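Local coordinates for multiheme cytochrome cf (Carboxydothermus ferrireducens DSM 11255, PDB 6QVM), which probably reduces extracellular Fe(III), as an undecaheme S-layer cytochrome whose modular build combines S-layer insertion with electron transfer to insoluble substrates, at residues A[125-133]-A[191-202]. Residues are numbered along the deposited sequence; the frame is centred on the assembly and turned at random.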
loop_
_atom_site.group_PDB
_atom_site.type_symbol
_atom_site.label_atom_id
_atom_site.label_comp_id
_atom_site.label_asym_id
_atom_site.label_seq_id
_atom_site.Cartn_x
_atom_site.Cartn_y
_atom_site.Cartn_z
ATOM N N GLY A 125 -17.212 36.553 -21.109
ATOM C CA GLY A 125 -16.523 37.800 -21.374
ATOM C C GLY A 125 -15.439 38.101 -20.353
ATOM O O GLY A 125 -15.199 37.360 -19.402
ATOM N N ASN A 126 -14.769 39.228 -20.576
ATOM C CA ASN A 126 -13.743 39.692 -19.658
ATOM C C ASN A 126 -14.371 40.424 -18.477
ATOM O O ASN A 126 -15.442 41.030 -18.589
ATOM C CB ASN A 126 -12.742 40.589 -20.386
ATOM C CG ASN A 126 -12.000 39.850 -21.483
ATOM O OD1 ASN A 126 -12.247 38.669 -21.716
ATOM N ND2 ASN A 126 -11.104 40.544 -22.173
ATOM N N ILE A 127 -13.690 40.355 -17.333
ATOM C CA ILE A 127 -14.263 40.807 -16.074
ATOM C C ILE A 127 -14.380 42.328 -16.056
ATOM O O ILE A 127 -13.454 43.051 -16.450
ATOM C CB ILE A 127 -13.419 40.293 -14.895
ATOM C CG1 ILE A 127 -14.006 40.743 -13.560
ATOM C CG2 ILE A 127 -11.967 40.736 -15.020
ATOM C CD1 ILE A 127 -14.980 39.763 -12.970
ATOM N N THR A 128 -15.523 42.820 -15.591
ATOM C CA THR A 128 -15.733 44.246 -15.405
ATOM C C THR A 128 -15.718 44.583 -13.920
ATOM O O THR A 128 -15.841 43.711 -13.057
ATOM C CB THR A 128 -17.055 44.706 -16.036
ATOM O OG1 THR A 128 -18.163 44.100 -15.358
ATOM C CG2 THR A 128 -17.100 44.340 -17.519
ATOM N N LYS A 129 -15.575 45.880 -13.641
ATOM C CA LYS A 129 -15.453 46.353 -12.269
ATOM C C LYS A 129 -16.677 45.999 -11.437
ATOM O O LYS A 129 -16.558 45.752 -10.232
ATOM C CB LYS A 129 -15.215 47.863 -12.279
ATOM C CG LYS A 129 -14.829 48.473 -10.943
ATOM C CD LYS A 129 -13.977 49.704 -11.180
ATOM C CE LYS A 129 -13.761 50.511 -9.919
ATOM N NZ LYS A 129 -12.874 51.671 -10.203
ATOM N N GLN A 130 -17.857 45.950 -12.056
ATOM C CA GLN A 130 -19.061 45.686 -11.278
ATOM C C GLN A 130 -19.234 44.197 -11.007
ATOM O O GLN A 130 -19.694 43.818 -9.926
ATOM C CB GLN A 130 -20.294 46.255 -11.981
ATOM C CG GLN A 130 -20.655 45.578 -13.298
ATOM C CD GLN A 130 -21.887 46.172 -13.939
ATOM O OE1 GLN A 130 -22.961 46.205 -13.338
ATOM N NE2 GLN A 130 -21.738 46.663 -15.163
ATOM N N ARG A 131 -18.859 43.336 -11.953
ATOM C CA ARG A 131 -19.008 41.913 -11.689
ATOM C C ARG A 131 -17.839 41.354 -10.890
ATOM O O ARG A 131 -17.979 40.304 -10.255
ATOM C CB ARG A 131 -19.218 41.147 -12.994
ATOM C CG ARG A 131 -20.694 40.819 -13.198
ATOM C CD ARG A 131 -21.032 40.125 -14.493
ATOM N NE ARG A 131 -20.876 38.669 -14.446
ATOM C CZ ARG A 131 -21.578 37.849 -13.662
ATOM N NH1 ARG A 131 -21.376 36.540 -13.713
ATOM N NH2 ARG A 131 -22.484 38.326 -12.822
ATOM N N LEU A 132 -16.692 42.037 -10.892
ATOM C CA LEU A 132 -15.661 41.712 -9.914
ATOM C C LEU A 132 -16.162 41.971 -8.500
ATOM O O LEU A 132 -15.902 41.179 -7.588
ATOM C CB LEU A 132 -14.391 42.516 -10.182
ATOM C CG LEU A 132 -13.301 42.387 -9.108
ATOM C CD1 LEU A 132 -12.762 40.960 -9.051
ATOM C CD2 LEU A 132 -12.174 43.385 -9.335
ATOM N N ALA A 133 -16.879 43.081 -8.299
ATOM C CA ALA A 133 -17.453 43.366 -6.989
ATOM C C ALA A 133 -18.503 42.332 -6.605
ATOM O O ALA A 133 -18.665 42.023 -5.419
ATOM C CB ALA A 133 -18.054 44.771 -6.973
ATOM N N LEU A 191 -17.908 55.275 -9.767
ATOM C CA LEU A 191 -17.521 53.882 -9.612
ATOM C C LEU A 191 -17.030 53.245 -10.905
ATOM O O LEU A 191 -16.303 52.247 -10.845
ATOM C CB LEU A 191 -18.706 53.067 -9.078
ATOM C CG LEU A 191 -19.320 53.561 -7.759
ATOM C CD1 LEU A 191 -20.700 52.966 -7.584
ATOM C CD2 LEU A 191 -18.425 53.212 -6.580
ATOM N N ASP A 192 -17.405 53.795 -12.058
ATOM C CA ASP A 192 -17.044 53.242 -13.359
ATOM C C ASP A 192 -17.436 51.764 -13.450
ATOM O O ASP A 192 -16.587 50.906 -13.705
ATOM C CB ASP A 192 -15.555 53.418 -13.620
ATOM C CG ASP A 192 -15.122 54.862 -13.541
ATOM O OD1 ASP A 192 -15.610 55.683 -14.345
ATOM O OD2 ASP A 192 -14.320 55.181 -12.644
ATOM N N PRO A 193 -18.724 51.444 -13.280
ATOM C CA PRO A 193 -19.115 50.037 -13.097
ATOM C C PRO A 193 -18.912 49.178 -14.325
ATOM O O PRO A 193 -18.763 47.960 -14.184
ATOM C CB PRO A 193 -20.607 50.129 -12.733
ATOM C CG PRO A 193 -20.848 51.581 -12.412
ATOM C CD PRO A 193 -19.890 52.336 -13.270
ATOM N N THR A 194 -18.891 49.765 -15.520
ATOM C CA THR A 194 -18.761 48.993 -16.746
ATOM C C THR A 194 -17.343 48.993 -17.293
ATOM O O THR A 194 -17.093 48.358 -18.322
ATOM C CB THR A 194 -19.730 49.518 -17.810
ATOM O OG1 THR A 194 -19.337 50.838 -18.209
ATOM C CG2 THR A 194 -21.163 49.545 -17.267
ATOM N N ALA A 195 -16.414 49.679 -16.631
ATOM C CA ALA A 195 -15.023 49.631 -17.053
ATOM C C ALA A 195 -14.457 48.242 -16.803
ATOM O O ALA A 195 -14.785 47.596 -15.806
ATOM C CB ALA A 195 -14.198 50.678 -16.302
ATOM N N ALA A 196 -13.630 47.769 -17.729
ATOM C CA ALA A 196 -12.941 46.504 -17.525
ATOM C C ALA A 196 -12.029 46.605 -16.312
ATOM O O ALA A 196 -11.226 47.535 -16.208
ATOM C CB ALA A 196 -12.131 46.134 -18.767
ATOM N N ALA A 197 -12.180 45.672 -15.376
ATOM C CA ALA A 197 -11.322 45.657 -14.201
ATOM C C ALA A 197 -9.875 45.431 -14.613
ATOM O O ALA A 197 -9.579 44.539 -15.414
ATOM C CB ALA A 197 -11.774 44.565 -13.237
ATOM N N SER A 198 -8.977 46.245 -14.073
ATOM C CA SER A 198 -7.567 46.071 -14.372
ATOM C C SER A 198 -6.988 44.932 -13.543
ATOM O O SER A 198 -7.530 44.537 -12.508
ATOM C CB SER A 198 -6.788 47.359 -14.108
ATOM O OG SER A 198 -6.894 47.758 -12.752
ATOM N N ARG A 199 -5.866 44.405 -14.023
ATOM C CA ARG A 199 -5.170 43.340 -13.312
ATOM C C ARG A 199 -4.920 43.708 -11.851
ATOM O O ARG A 199 -5.081 42.872 -10.953
ATOM C CB ARG A 199 -3.863 43.036 -14.042
ATOM C CG ARG A 199 -3.012 41.955 -13.397
ATOM C CD ARG A 199 -2.234 41.152 -14.419
ATOM N NE ARG A 199 -2.917 39.883 -14.683
ATOM C CZ ARG A 199 -3.243 39.416 -15.892
ATOM N NH1 ARG A 199 -2.955 40.111 -16.991
ATOM N NH2 ARG A 199 -3.851 38.239 -16.012
ATOM N N THR A 200 -4.528 44.960 -11.599
ATOM C CA THR A 200 -4.279 45.422 -10.238
ATOM C C THR A 200 -5.513 45.261 -9.359
ATOM O O THR A 200 -5.411 44.826 -8.205
ATOM C CB THR A 200 -3.827 46.883 -10.267
ATOM O OG1 THR A 200 -2.528 46.973 -10.864
ATOM C CG2 THR A 200 -3.794 47.479 -8.860
ATOM N N GLU A 201 -6.693 45.572 -9.902
ATOM C CA GLU A 201 -7.915 45.498 -9.107
ATOM C C GLU A 201 -8.347 44.054 -8.878
ATOM O O GLU A 201 -8.844 43.718 -7.798
ATOM C CB GLU A 201 -9.024 46.301 -9.780
ATOM C CG GLU A 201 -8.733 47.793 -9.816
ATOM C CD GLU A 201 -9.844 48.592 -10.475
ATOM O OE1 GLU A 201 -10.090 48.383 -11.685
ATOM O OE2 GLU A 201 -10.494 49.401 -9.773
ATOM N N VAL A 202 -8.167 43.191 -9.882
ATOM C CA VAL A 202 -8.448 41.766 -9.710
ATOM C C VAL A 202 -7.549 41.176 -8.630
ATOM O O VAL A 202 -8.011 40.463 -7.730
ATOM C CB VAL A 202 -8.283 41.021 -11.046
ATOM C CG1 VAL A 202 -8.392 39.519 -10.832
ATOM C CG2 VAL A 202 -9.320 41.493 -12.052
HETATM O O HOH W 1 -11.094 42.918 -17.441
#
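A single antiparallel beta bridge between Thr-128 and Ala-196 joins two helix entrances in a heme-free lobe of the cytochrome, probably its S-layer-binding module. Two backbone bonds flank this non-hydrogen-bonded pair: Lys-129 N reaches Ala-195 O at 2.9 Å almost in line with the C=O (175° at the oxygen), and Ala-197 N gives to Ile-127 O at 3.1 Å. Thr-128 and Ser-198 are N-caps of helices 129-139 and 199-212. Lys-129 leaves the bridge with CG anti to its N (chi1 -170°) and runs extended past Leu-191 O, CE passing 3.2 Å from that oxygen. Its NZ makes a salt bridge to Glu-201 OE2 at 3.3 Å, its hydrogen bond a weak one, and also bonds Ser-181 O. Glu-201 OE1, meanwhile, takes weak bonds from Ser-198 N and OG, which tie the carboxylate to its own helix start. With an alanine in place of Lys-129, Glu-201 OE2 would probably be left without its cationic mate and Ser-181 O without this donor. Apolar contacts join the same two segments: Leu-132 CD2 lies 4.1 Å from Ala-197 CB, and Ile-127 CG2 meets Val-202 CG2. At the bridge's end, one water donates to both Ile-127 O (2.6 Å) and Ala-197 O (3.0 Å).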